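PDB 7KOE: electron transfer flavoprotein, alpha subunit from Thermotoga maritima, which probably carries electrons through bound FAD, acting in a complex with a second electron transfer flavoprotein chain and a ferredoxin-like protein. Local coordinates for residues E40-L45 / A62-Y67; N78-K83 / G189-L194; N208-P213 / T263-R268. All coordinates share one frame; numbering follows the deposited sequence.

Interaction 1 (E40-L45 / A62-Y67); sequences EVWGVL and ADKVLY
Leu66 gives up more surface than any other residue in this pairing, through both backbone and side chain. Its N-H bonds Gly43 O (N to O 2.5 Å), and its own O receives Leu45 N at 2.8 Å, the donor lying nearly along the C=O axis. One residue thus clasps both neighbours of Val44, the hydrogen-bond pattern of parallel strands. The Leu66 side chain, CG anti to the backbone N (chi1 175°), rises on the face it shares with Val44, where Val44 CG1 and Leu66 CD2 are 4.2 Å apart. Its CB meets the indole benzo ring, 3.6 Å from Trp42 CZ3, while CD2 comes up at the ring edge; Ile182 and Tyr92 close round it. On the other face Leu45 and Tyr67 run side by side, Leu45 CD2 being 3.6 Å from Tyr67 CD1, with Val53 of helix 51-60 against Leu45. These strands, 40-46 and 65-69, and that helix form a beta-alpha-beta unit within the seven-stranded parallel sheet of the electron transfer flavoprotein domain. Lys64 works at the other end of the indole. Its CB sits 3.7 Å from the centroid of the five-membered ring of Trp42, 22° off the normal, a CH-pi contact. Bent at chi2, the chain then passes Glu40, and its NZ forms a weak salt bridge to Glu40 OE2 at 3.5 Å. That same oxygen accepts Trp42 NE1 (2.9 Å) from above the carboxylate plane, although it lies in the plane of the indole. A leucine at Trp42 would probably leave Glu40 less firmly placed, losing the N-H that holds OE2 and the ring face beneath Lys64 CB. Just before strand 65-69 begins, Asp63 N donates to Val41 O, while the Asp63 carboxylate pairs with Arg30 and Arg177.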
loop_
_atom_site.group_PDB
_atom_site.type_symbol
_atom_site.label_atom_id
_atom_site.label_comp_id
_atom_site.label_asym_id
_atom_site.label_seq_id
_atom_site.Cartn_x
_atom_site.Cartn_y
_atom_site.Cartn_z
ATOM N N GLU B 40 -42.011 -34.424 -3.753
ATOM C CA GLU B 40 -42.199 -35.730 -3.138
ATOM C C GLU B 40 -40.969 -36.592 -3.394
ATOM O O GLU B 40 -40.348 -36.512 -4.455
ATOM C CB GLU B 40 -43.452 -36.419 -3.684
ATOM C CG GLU B 40 -43.606 -36.283 -5.190
ATOM C CD GLU B 40 -44.655 -37.209 -5.762
ATOM O OE1 GLU B 40 -45.507 -36.746 -6.547
ATOM O OE2 GLU B 40 -44.625 -38.409 -5.427
ATOM N N VAL B 41 -40.633 -37.431 -2.418
ATOM C CA VAL B 41 -39.421 -38.247 -2.467
ATOM C C VAL B 41 -39.799 -39.618 -3.013
ATOM O O VAL B 41 -40.393 -40.440 -2.315
ATOM C CB VAL B 41 -38.764 -38.361 -1.091
ATOM C CG1 VAL B 41 -37.553 -39.283 -1.146
ATOM C CG2 VAL B 41 -38.387 -36.994 -0.580
ATOM N N TRP B 42 -39.435 -39.880 -4.262
ATOM C CA TRP B 42 -39.628 -41.204 -4.829
ATOM C C TRP B 42 -38.487 -42.127 -4.414
ATOM O O TRP B 42 -37.557 -41.741 -3.703
ATOM C CB TRP B 42 -39.722 -41.126 -6.349
ATOM C CG TRP B 42 -41.104 -40.965 -6.854
ATOM C CD1 TRP B 42 -42.090 -40.210 -6.304
ATOM C CD2 TRP B 42 -41.665 -41.573 -8.021
ATOM N NE1 TRP B 42 -43.232 -40.305 -7.056
ATOM C CE2 TRP B 42 -43.003 -41.151 -8.108
ATOM C CE3 TRP B 42 -41.170 -42.444 -8.994
ATOM C CZ2 TRP B 42 -43.843 -41.545 -9.142
ATOM C CZ3 TRP B 42 -42.009 -42.842 -10.015
ATOM C CH2 TRP B 42 -43.330 -42.393 -10.080
ATOM N N GLY B 43 -38.575 -43.376 -4.853
ATOM C CA GLY B 43 -37.475 -44.308 -4.728
ATOM C C GLY B 43 -37.460 -45.264 -5.899
ATOM O O GLY B 43 -38.451 -45.953 -6.147
ATOM N N VAL B 44 -36.356 -45.322 -6.631
ATOM C CA VAL B 44 -36.237 -46.198 -7.790
ATOM C C VAL B 44 -35.514 -47.460 -7.360
ATOM O O VAL B 44 -34.437 -47.395 -6.758
ATOM C CB VAL B 44 -35.500 -45.505 -8.947
ATOM C CG1 VAL B 44 -35.703 -46.280 -10.231
ATOM C CG2 VAL B 44 -35.997 -44.088 -9.102
ATOM N N LEU B 45 -36.104 -48.609 -7.663
ATOM C CA LEU B 45 -35.559 -49.877 -7.215
ATOM C C LEU B 45 -35.719 -50.873 -8.351
ATOM O O LEU B 45 -36.791 -50.955 -8.957
ATOM C CB LEU B 45 -36.271 -50.351 -5.944
ATOM C CG LEU B 45 -35.604 -51.379 -5.033
ATOM C CD1 LEU B 45 -36.083 -51.153 -3.614
ATOM C CD2 LEU B 45 -35.901 -52.794 -5.454
ATOM N N ALA B 62 -39.508 -42.689 2.030
ATOM C CA ALA B 62 -39.847 -42.573 0.619
ATOM C C ALA B 62 -41.340 -42.320 0.481
ATOM O O ALA B 62 -42.154 -43.060 1.048
ATOM C CB ALA B 62 -39.444 -43.834 -0.136
ATOM N N ASP B 63 -41.702 -41.254 -0.238
ATOM C CA ASP B 63 -43.117 -40.961 -0.438
ATOM C C ASP B 63 -43.756 -41.999 -1.344
ATOM O O ASP B 63 -44.782 -42.590 -0.994
ATOM C CB ASP B 63 -43.295 -39.563 -1.026
ATOM C CG ASP B 63 -42.854 -38.474 -0.077
ATOM O OD1 ASP B 63 -42.107 -38.778 0.876
ATOM O OD2 ASP B 63 -43.249 -37.310 -0.286
ATOM N N LYS B 64 -43.144 -42.259 -2.492
ATOM C CA LYS B 64 -43.578 -43.301 -3.403
ATOM C C LYS B 64 -42.363 -44.173 -3.698
ATOM O O LYS B 64 -41.232 -43.833 -3.340
ATOM C CB LYS B 64 -44.145 -42.710 -4.699
ATOM C CG LYS B 64 -45.052 -41.488 -4.514
ATOM C CD LYS B 64 -46.338 -41.753 -3.769
ATOM C CE LYS B 64 -47.165 -40.480 -3.638
ATOM N NZ LYS B 64 -47.653 -40.003 -4.963
ATOM N N VAL B 65 -42.585 -45.311 -4.347
ATOM C CA VAL B 65 -41.492 -46.199 -4.737
ATOM C C VAL B 65 -41.740 -46.652 -6.169
ATOM O O VAL B 65 -42.806 -47.195 -6.476
ATOM C CB VAL B 65 -41.349 -47.413 -3.797
ATOM C CG1 VAL B 65 -40.582 -48.545 -4.461
ATOM C CG2 VAL B 65 -40.645 -47.014 -2.510
ATOM N N LEU B 66 -40.775 -46.409 -7.049
ATOM C CA LEU B 66 -40.815 -46.938 -8.407
ATOM C C LEU B 66 -40.034 -48.245 -8.400
ATOM O O LEU B 66 -38.804 -48.249 -8.445
ATOM C CB LEU B 66 -40.241 -45.932 -9.394
ATOM C CG LEU B 66 -40.097 -46.369 -10.848
ATOM C CD1 LEU B 66 -41.425 -46.829 -11.412
ATOM C CD2 LEU B 66 -39.531 -45.231 -11.666
ATOM N N TYR B 67 -40.751 -49.361 -8.319
ATOM C CA TYR B 67 -40.127 -50.675 -8.189
ATOM C C TYR B 67 -40.101 -51.312 -9.573
ATOM O O TYR B 67 -41.022 -52.019 -9.976
ATOM C CB TYR B 67 -40.876 -51.504 -7.151
ATOM C CG TYR B 67 -40.433 -52.942 -6.949
ATOM C CD1 TYR B 67 -39.105 -53.323 -7.092
ATOM C CD2 TYR B 67 -41.344 -53.904 -6.537
ATOM C CE1 TYR B 67 -38.712 -54.634 -6.889
ATOM C CE2 TYR B 67 -40.957 -55.212 -6.318
ATOM C CZ TYR B 67 -39.641 -55.571 -6.503
ATOM O OH TYR B 67 -39.254 -56.873 -6.292
#

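Interaction 2 (N78-K83 / G189-L194); sequences NYLYKK and GTFDKL
The ring of Tyr79 has Leu194 CD1 over the centre of one face and Phe191 O at its edge, in plane; the Phe191 ring has Gly189 O, from its own loop, in plane at its edge. The Tyr79 contacts join a loop to a helix: residues 189-194 follow strand 181-185, an outermost strand of the seven-stranded parallel sheet, and pass beside helix 78-84 of the same electron transfer flavoprotein domain. The geometry over the face is that of a CH-pi contact. Leu194 CD1 stands 3.7 Å from the Tyr79 centroid and only 13° off the normal, with CE1 of that ring its closest atom. The two side chains cross at about a right angle, and the Leu194 CG-CD1 bond runs roughly parallel to the ring, so the methyl lies across the face. Tyr79 reaches across because its CG is anti to the backbone N (chi1 170°), which aims the phenol at the loop. There its OH donates to Phe191 O, modelled at 2.3 Å, with a C=O...donor angle of 164°, nearly along the carbonyl axis. A second carbonyl, Asp192 O, lies 3.5 Å from the same OH. Leu80 adds a looser apolar touch: its CB does not face the loop, yet CD2 comes within 4.3 Å of Phe191 CD2, and Leu188 and Phe73 pack on the same leucine. The other electron transfer flavoprotein chain borders the contact, its Ala154 packing on Leu194 and its Arg176 bonding Asn78 OD1. Lys83, one helical turn after Tyr79, sends its chain obliquely toward the phenol tip. A positive charge there would be expected to polarise the hydroxyl and make it a better donor to Phe191 O. Lys83 NZ reaches Tyr79 OH at 2.9 Å in a weak hydrogen bond and lies 3.6 Å from Phe191 O.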
loop_
_atom_site.group_PDB
_atom_site.type_symbol
_atom_site.label_atom_id
_atom_site.label_comp_id
_atom_site.label_asym_id
_atom_site.label_seq_id
_atom_site.Cartn_x
_atom_site.Cartn_y
_atom_site.Cartn_z
ATOM N N ASN B 78 -24.076 -52.476 -15.143
ATOM C CA ASN B 78 -24.320 -51.074 -15.458
ATOM C C ASN B 78 -24.838 -50.879 -16.873
ATOM O O ASN B 78 -25.460 -49.851 -17.159
ATOM C CB ASN B 78 -23.034 -50.282 -15.276
ATOM C CG ASN B 78 -21.872 -50.902 -16.019
ATOM O OD1 ASN B 78 -21.206 -51.799 -15.508
ATOM N ND2 ASN B 78 -21.634 -50.441 -17.238
ATOM N N TYR B 79 -24.573 -51.832 -17.763
ATOM C CA TYR B 79 -25.132 -51.783 -19.107
ATOM C C TYR B 79 -26.644 -51.965 -19.080
ATOM O O TYR B 79 -27.365 -51.340 -19.865
ATOM C CB TYR B 79 -24.462 -52.857 -19.959
ATOM C CG TYR B 79 -25.092 -53.085 -21.302
ATOM C CD1 TYR B 79 -25.252 -52.039 -22.203
ATOM C CD2 TYR B 79 -25.504 -54.354 -21.682
ATOM C CE1 TYR B 79 -25.825 -52.248 -23.441
ATOM C CE2 TYR B 79 -26.074 -54.575 -22.918
ATOM C CZ TYR B 79 -26.231 -53.518 -23.794
ATOM O OH TYR B 79 -26.799 -53.726 -25.028
ATOM N N LEU B 80 -27.143 -52.802 -18.169
ATOM C CA LEU B 80 -28.576 -53.052 -18.078
ATOM C C LEU B 80 -29.290 -52.009 -17.232
ATOM O O LEU B 80 -30.439 -51.665 -17.528
ATOM C CB LEU B 80 -28.827 -54.441 -17.499
ATOM C CG LEU B 80 -28.254 -55.602 -18.304
ATOM C CD1 LEU B 80 -28.386 -56.897 -17.528
ATOM C CD2 LEU B 80 -28.951 -55.702 -19.646
ATOM N N TYR B 81 -28.637 -51.514 -16.177
ATOM C CA TYR B 81 -29.248 -50.500 -15.324
ATOM C C TYR B 81 -29.429 -49.184 -16.065
ATOM O O TYR B 81 -30.438 -48.499 -15.879
ATOM C CB TYR B 81 -28.393 -50.275 -14.083
ATOM C CG TYR B 81 -28.705 -51.163 -12.908
ATOM C CD1 TYR B 81 -28.482 -52.529 -12.967
ATOM C CD2 TYR B 81 -29.195 -50.628 -11.728
ATOM C CE1 TYR B 81 -28.752 -53.338 -11.886
ATOM C CE2 TYR B 81 -29.464 -51.426 -10.641
ATOM C CZ TYR B 81 -29.243 -52.780 -10.727
ATOM O OH TYR B 81 -29.517 -53.579 -9.644
ATOM N N LYS B 82 -28.459 -48.816 -16.905
ATOM C CA LYS B 82 -28.536 -47.563 -17.649
ATOM C C LYS B 82 -29.648 -47.593 -18.688
ATOM O O LYS B 82 -30.252 -46.554 -18.974
ATOM C CB LYS B 82 -27.188 -47.277 -18.312
ATOM C CG LYS B 82 -27.052 -45.917 -18.978
ATOM C CD LYS B 82 -27.056 -46.049 -20.491
ATOM C CE LYS B 82 -25.871 -46.855 -20.978
ATOM N NZ LYS B 82 -25.880 -47.007 -22.456
ATOM N N LYS B 83 -29.945 -48.768 -19.248
ATOM C CA LYS B 83 -31.042 -48.880 -20.202
ATOM C C LYS B 83 -32.393 -48.697 -19.526
ATOM O O LYS B 83 -33.355 -48.266 -20.173
ATOM C CB LYS B 83 -30.983 -50.233 -20.906
ATOM C CG LYS B 83 -31.684 -50.267 -22.249
ATOM C CD LYS B 83 -31.269 -51.487 -23.051
ATOM C CE LYS B 83 -29.769 -51.503 -23.298
ATOM N NZ LYS B 83 -29.352 -52.727 -24.031
ATOM N N GLY B 189 -35.712 -57.217 -24.326
ATOM C CA GLY B 189 -35.678 -57.760 -25.668
ATOM C C GLY B 189 -34.290 -58.262 -26.022
ATOM O O GLY B 189 -33.554 -58.790 -25.183
ATOM N N THR B 190 -33.934 -58.106 -27.294
ATOM C CA THR B 190 -32.574 -58.389 -27.741
ATOM C C THR B 190 -31.650 -57.316 -27.180
ATOM O O THR B 190 -31.778 -56.137 -27.523
ATOM C CB THR B 190 -32.508 -58.426 -29.264
ATOM O OG1 THR B 190 -33.380 -59.453 -29.757
ATOM C CG2 THR B 190 -31.090 -58.709 -29.722
ATOM N N PHE B 191 -30.721 -57.718 -26.315
ATOM C CA PHE B 191 -29.990 -56.767 -25.493
ATOM C C PHE B 191 -28.490 -56.728 -25.750
ATOM O O PHE B 191 -27.846 -55.773 -25.301
ATOM C CB PHE B 191 -30.268 -57.031 -24.001
ATOM C CG PHE B 191 -29.842 -58.395 -23.515
ATOM C CD1 PHE B 191 -30.683 -59.495 -23.646
ATOM C CD2 PHE B 191 -28.630 -58.565 -22.866
ATOM C CE1 PHE B 191 -30.300 -60.743 -23.185
ATOM C CE2 PHE B 191 -28.248 -59.811 -22.398
ATOM C CZ PHE B 191 -29.080 -60.898 -22.560
ATOM N N ASP B 192 -27.928 -57.717 -26.456
ATOM C CA ASP B 192 -26.539 -57.724 -26.947
ATOM C C ASP B 192 -25.525 -57.600 -25.803
ATOM O O ASP B 192 -24.880 -56.569 -25.615
ATOM C CB ASP B 192 -26.322 -56.627 -27.998
ATOM C CG ASP B 192 -27.087 -56.888 -29.279
ATOM O OD1 ASP B 192 -27.587 -58.018 -29.456
ATOM O OD2 ASP B 192 -27.192 -55.961 -30.110
ATOM N N LYS B 193 -25.447 -58.681 -25.017
ATOM C CA LYS B 193 -24.679 -58.746 -23.775
ATOM C C LYS B 193 -23.199 -58.414 -23.934
ATOM O O LYS B 193 -22.445 -59.162 -24.562
ATOM C CB LYS B 193 -24.805 -60.138 -23.156
ATOM C CG LYS B 193 -24.269 -60.232 -21.743
ATOM C CD LYS B 193 -24.643 -61.556 -21.103
ATOM C CE LYS B 193 -24.092 -61.653 -19.692
ATOM N NZ LYS B 193 -24.709 -60.647 -18.783
ATOM N N LEU B 194 -22.785 -57.287 -23.358
ATOM C CA LEU B 194 -21.388 -56.874 -23.358
ATOM C C LEU B 194 -20.686 -57.322 -22.080
ATOM O O LEU B 194 -19.695 -58.055 -22.128
ATOM C CB LEU B 194 -21.298 -55.354 -23.515
ATOM C CG LEU B 194 -22.257 -54.705 -24.513
ATOM C CD1 LEU B 194 -22.399 -53.223 -24.227
ATOM C CD2 LEU B 194 -21.782 -54.929 -25.937
#

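Interaction 3 (N208-P213 / T263-R268); sequences NLEYAP and TGKTVR. With FAD (flavin-adenine dinucleotide), chain J.
This is a loop-to-loop contact made by apolar and alkyl surfaces, without a hydrogen bond across it, in the FAD-binding domain. The loops lead into strands 214-218 and 271-275, neighbours in the five-stranded parallel sheet of this Rossmann-like fold, and the backbones draw within 4.8 Å at Glu210 CA and Val267 CA. Leu209 carries the apolar part. Its CD2 lies 3.7 Å from Lys265 CD, the two side chains crossing at about a right angle, and its CG is 4.0 Å from Val267 CG1. Val215 and Val260 touch both Leu209 and Val267. Glu210, bent at chi2 (98°), lays OE2 across the Lys265 methylenes, 3.3 Å from CG and 3.4 Å from CB. The lysine chain is extended beyond CG and carries NZ past the carboxylate, 5.1 Å from OE2, to a hydrogen bond with Glu257 O. At the N-terminal end of 263-268, Thr263 N makes a weak hydrogen bond to FAD O4 (2.8 Å), so the segment that packs on 208-213 also touches the flavin. Glu210 OE1, which has Asn208 O as a neighbour, lies close to the like charge of Glu198 OE2 of the other electron transfer flavoprotein chain; that charge would probably raise the pKa of Glu210, an effect that the Lys265 charge would only partly offset from its distance.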
loop_
_atom_site.group_PDB
_atom_site.type_symbol
_atom_site.label_atom_id
_atom_site.label_comp_id
_atom_site.label_asym_id
_atom_site.label_seq_id
_atom_site.Cartn_x
_atom_site.Cartn_y
_atom_site.Cartn_z
ATOM N N ASN B 208 -7.047 -53.239 0.545
ATOM C CA ASN B 208 -7.977 -52.225 0.040
ATOM C C ASN B 208 -7.484 -50.823 0.379
ATOM O O ASN B 208 -7.095 -50.064 -0.512
ATOM C CB ASN B 208 -9.374 -52.470 0.608
ATOM C CG ASN B 208 -9.810 -53.905 0.461
ATOM O OD1 ASN B 208 -9.716 -54.484 -0.620
ATOM N ND2 ASN B 208 -10.285 -54.494 1.550
ATOM N N LEU B 209 -7.485 -50.478 1.669
ATOM C CA LEU B 209 -6.939 -49.252 2.255
ATOM C C LEU B 209 -7.513 -47.948 1.677
ATOM O O LEU B 209 -7.016 -46.870 1.998
ATOM C CB LEU B 209 -5.410 -49.240 2.163
ATOM C CG LEU B 209 -4.647 -48.666 3.355
ATOM C CD1 LEU B 209 -4.987 -49.407 4.621
ATOM C CD2 LEU B 209 -3.175 -48.741 3.087
ATOM N N GLU B 210 -8.537 -47.997 0.830
ATOM C CA GLU B 210 -9.352 -46.824 0.542
ATOM C C GLU B 210 -10.832 -47.104 0.657
ATOM O O GLU B 210 -11.608 -46.165 0.864
ATOM C CB GLU B 210 -9.095 -46.270 -0.869
ATOM C CG GLU B 210 -7.722 -45.698 -1.141
ATOM C CD GLU B 210 -6.813 -46.679 -1.844
ATOM O OE1 GLU B 210 -7.287 -47.775 -2.200
ATOM O OE2 GLU B 210 -5.635 -46.345 -2.059
ATOM N N TYR B 211 -11.246 -48.359 0.524
ATOM C CA TYR B 211 -12.639 -48.762 0.593
ATOM C C TYR B 211 -12.883 -49.642 1.806
ATOM O O TYR B 211 -13.827 -50.436 1.824
ATOM C CB TYR B 211 -13.040 -49.472 -0.700
ATOM C CG TYR B 211 -12.564 -48.745 -1.939
ATOM C CD1 TYR B 211 -13.287 -47.681 -2.463
ATOM C CD2 TYR B 211 -11.385 -49.112 -2.578
ATOM C CE1 TYR B 211 -12.852 -47.010 -3.589
ATOM C CE2 TYR B 211 -10.940 -48.441 -3.693
ATOM C CZ TYR B 211 -11.680 -47.399 -4.198
ATOM O OH TYR B 211 -11.237 -46.740 -5.315
ATOM N N ALA B 212 -12.029 -49.528 2.804
ATOM C CA ALA B 212 -12.171 -50.175 4.097
ATOM C C ALA B 212 -12.863 -49.228 5.065
ATOM O O ALA B 212 -12.477 -48.057 5.152
ATOM C CB ALA B 212 -10.816 -50.578 4.653
ATOM N N PRO B 213 -13.888 -49.684 5.788
ATOM C CA PRO B 213 -14.575 -48.785 6.724
ATOM C C PRO B 213 -13.783 -48.504 7.984
ATOM O O PRO B 213 -14.089 -47.532 8.683
ATOM C CB PRO B 213 -15.876 -49.534 7.044
ATOM C CG PRO B 213 -15.953 -50.655 6.045
ATOM C CD PRO B 213 -14.549 -50.992 5.705
ATOM N N THR B 263 2.772 -40.042 0.331
ATOM C CA THR B 263 3.289 -40.925 -0.705
ATOM C C THR B 263 2.859 -42.368 -0.490
ATOM O O THR B 263 3.515 -43.294 -0.973
ATOM C CB THR B 263 4.808 -40.829 -0.780
ATOM O OG1 THR B 263 5.378 -41.230 0.469
ATOM C CG2 THR B 263 5.233 -39.411 -1.093
ATOM N N GLY B 264 1.766 -42.573 0.234
ATOM C CA GLY B 264 1.177 -43.884 0.380
ATOM C C GLY B 264 -0.225 -43.888 -0.185
ATOM O O GLY B 264 -0.426 -43.555 -1.355
ATOM N N LYS B 265 -1.204 -44.254 0.632
ATOM C CA LYS B 265 -2.598 -44.254 0.221
ATOM C C LYS B 265 -3.388 -43.350 1.150
ATOM O O LYS B 265 -3.217 -43.398 2.370
ATOM C CB LYS B 265 -3.177 -45.667 0.229
ATOM C CG LYS B 265 -2.575 -46.566 -0.834
ATOM C CD LYS B 265 -2.860 -48.029 -0.563
ATOM C CE LYS B 265 -2.239 -48.917 -1.626
ATOM N NZ LYS B 265 -2.507 -50.359 -1.374
ATOM N N THR B 266 -4.236 -42.511 0.566
ATOM C CA THR B 266 -5.100 -41.622 1.333
ATOM C C THR B 266 -6.354 -42.398 1.708
ATOM O O THR B 266 -7.163 -42.748 0.842
ATOM C CB THR B 266 -5.436 -40.367 0.535
ATOM O OG1 THR B 266 -4.249 -39.584 0.364
ATOM C CG2 THR B 266 -6.470 -39.531 1.262
ATOM N N VAL B 267 -6.503 -42.686 2.989
ATOM C CA VAL B 267 -7.637 -43.464 3.461
ATOM C C VAL B 267 -8.836 -42.546 3.656
ATOM O O VAL B 267 -8.702 -41.343 3.908
ATOM C CB VAL B 267 -7.278 -44.222 4.757
ATOM C CG1 VAL B 267 -6.081 -45.095 4.535
ATOM C CG2 VAL B 267 -6.984 -43.270 5.894
ATOM N N ARG B 268 -10.026 -43.111 3.492
ATOM C CA ARG B 268 -11.268 -42.460 3.910
ATOM C C ARG B 268 -12.166 -43.484 4.592
ATOM O O ARG B 268 -13.176 -43.922 4.027
ATOM C CB ARG B 268 -11.968 -41.817 2.711
ATOM C CG ARG B 268 -12.996 -40.766 3.072
ATOM C CD ARG B 268 -14.167 -40.809 2.114
ATOM N NE ARG B 268 -13.724 -40.986 0.736
ATOM C CZ ARG B 268 -14.496 -41.440 -0.246
ATOM N NH1 ARG B 268 -15.757 -41.769 -0.003
ATOM N NH2 ARG B 268 -14.004 -41.568 -1.471
HETATM P PA FAD J . 7.487 -41.689 14.726
HETATM O O1A FAD J . 8.778 -42.099 15.313
HETATM O O2A FAD J . 7.452 -40.234 14.287
HETATM O O5B FAD J . 6.338 -42.035 15.687
HETATM C C5B FAD J . 6.584 -42.735 16.922
HETATM C C4B FAD J . 5.459 -42.435 17.876
HETATM O O4B FAD J . 5.085 -43.644 18.575
HETATM C C3B FAD J . 5.779 -41.396 18.949
HETATM O O3B FAD J . 4.687 -40.503 19.128
HETATM C C2B FAD J . 6.027 -42.253 20.192
HETATM O O2B FAD J . 5.707 -41.561 21.391
HETATM C C1B FAD J . 5.035 -43.385 19.957
HETATM N N9A FAD J . 5.343 -44.616 20.675
HETATM C C8A FAD J . 6.579 -45.069 21.050
HETATM N N7A FAD J . 6.557 -46.211 21.693
HETATM C C5A FAD J . 5.209 -46.530 21.747
HETATM C C6A FAD J . 4.512 -47.623 22.298
HETATM N N6A FAD J . 5.104 -48.641 22.929
HETATM N N1A FAD J . 3.166 -47.633 22.179
HETATM C C2A FAD J . 2.568 -46.620 21.549
HETATM N N3A FAD J . 3.120 -45.543 20.989
HETATM C C4A FAD J . 4.451 -45.556 21.125
HETATM N N1 FAD J . 4.895 -41.019 6.375
HETATM C C2 FAD J . 3.805 -41.818 6.225
HETATM O O2 FAD J . 3.365 -42.474 7.163
HETATM N N3 FAD J . 3.169 -41.891 5.011
HETATM C C4 FAD J . 3.525 -41.221 3.882
HETATM O O4 FAD J . 2.883 -41.367 2.845
HETATM C C4X FAD J . 4.689 -40.384 4.041
HETATM N N5 FAD J . 5.088 -39.720 3.022
HETATM C C5X FAD J . 6.192 -38.918 3.162
HETATM C C6 FAD J . 6.630 -38.198 2.061
HETATM C C7 FAD J . 7.739 -37.371 2.149
HETATM C C7M FAD J . 8.183 -36.607 0.932
HETATM C C8 FAD J . 8.426 -37.258 3.366
HETATM C C8M FAD J . 9.621 -36.366 3.501
HETATM C C9 FAD J . 7.991 -37.977 4.472
HETATM C C9A FAD J . 6.883 -38.806 4.374
HETATM N N10 FAD J . 6.397 -39.530 5.476
HETATM C C10 FAD J . 5.310 -40.350 5.336
HETATM C "C1'" FAD J . 7.104 -39.495 6.764
HETATM C "C2'" FAD J . 6.529 -38.514 7.773
HETATM O "O2'" FAD J . 7.030 -37.199 7.528
HETATM C "C3'" FAD J . 6.953 -38.954 9.173
HETATM O "O3'" FAD J . 8.366 -38.820 9.280
HETATM C "C4'" FAD J . 6.579 -40.397 9.503
HETATM O "O4'" FAD J . 5.182 -40.593 9.294
HETATM C "C5'" FAD J . 6.934 -40.793 10.917
HETATM O "O5'" FAD J . 6.343 -42.079 11.195
HETATM P P FAD J . 5.826 -42.447 12.630
HETATM O O1P FAD J . 5.184 -43.831 12.524
HETATM O O2P FAD J . 4.996 -41.393 13.184
HETATM O O3P FAD J . 7.152 -42.582 13.462
#

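In the fold
The three contacts follow one another along the chain; none nests in another and none crosses. Interaction 1 closes a short loop of 16 residues, mostly helix 51-60, between adjacent strands of the first sheet. Helix 78-84, the next element after strand 65-69, then opens interaction 2, which spans 105 residues and brings the chain back to that helix after strand 181-185 has completed the seven-stranded sheet. Interaction 3 closes 49 residues inside the FAD-binding domain, between the loops feeding two neighbouring strands. The centres of interactions 1 and 2 are 23 Å apart; that of interaction 3 lies 34 Å from interaction 1, across the chain's centre, and 32 Å from interaction 2.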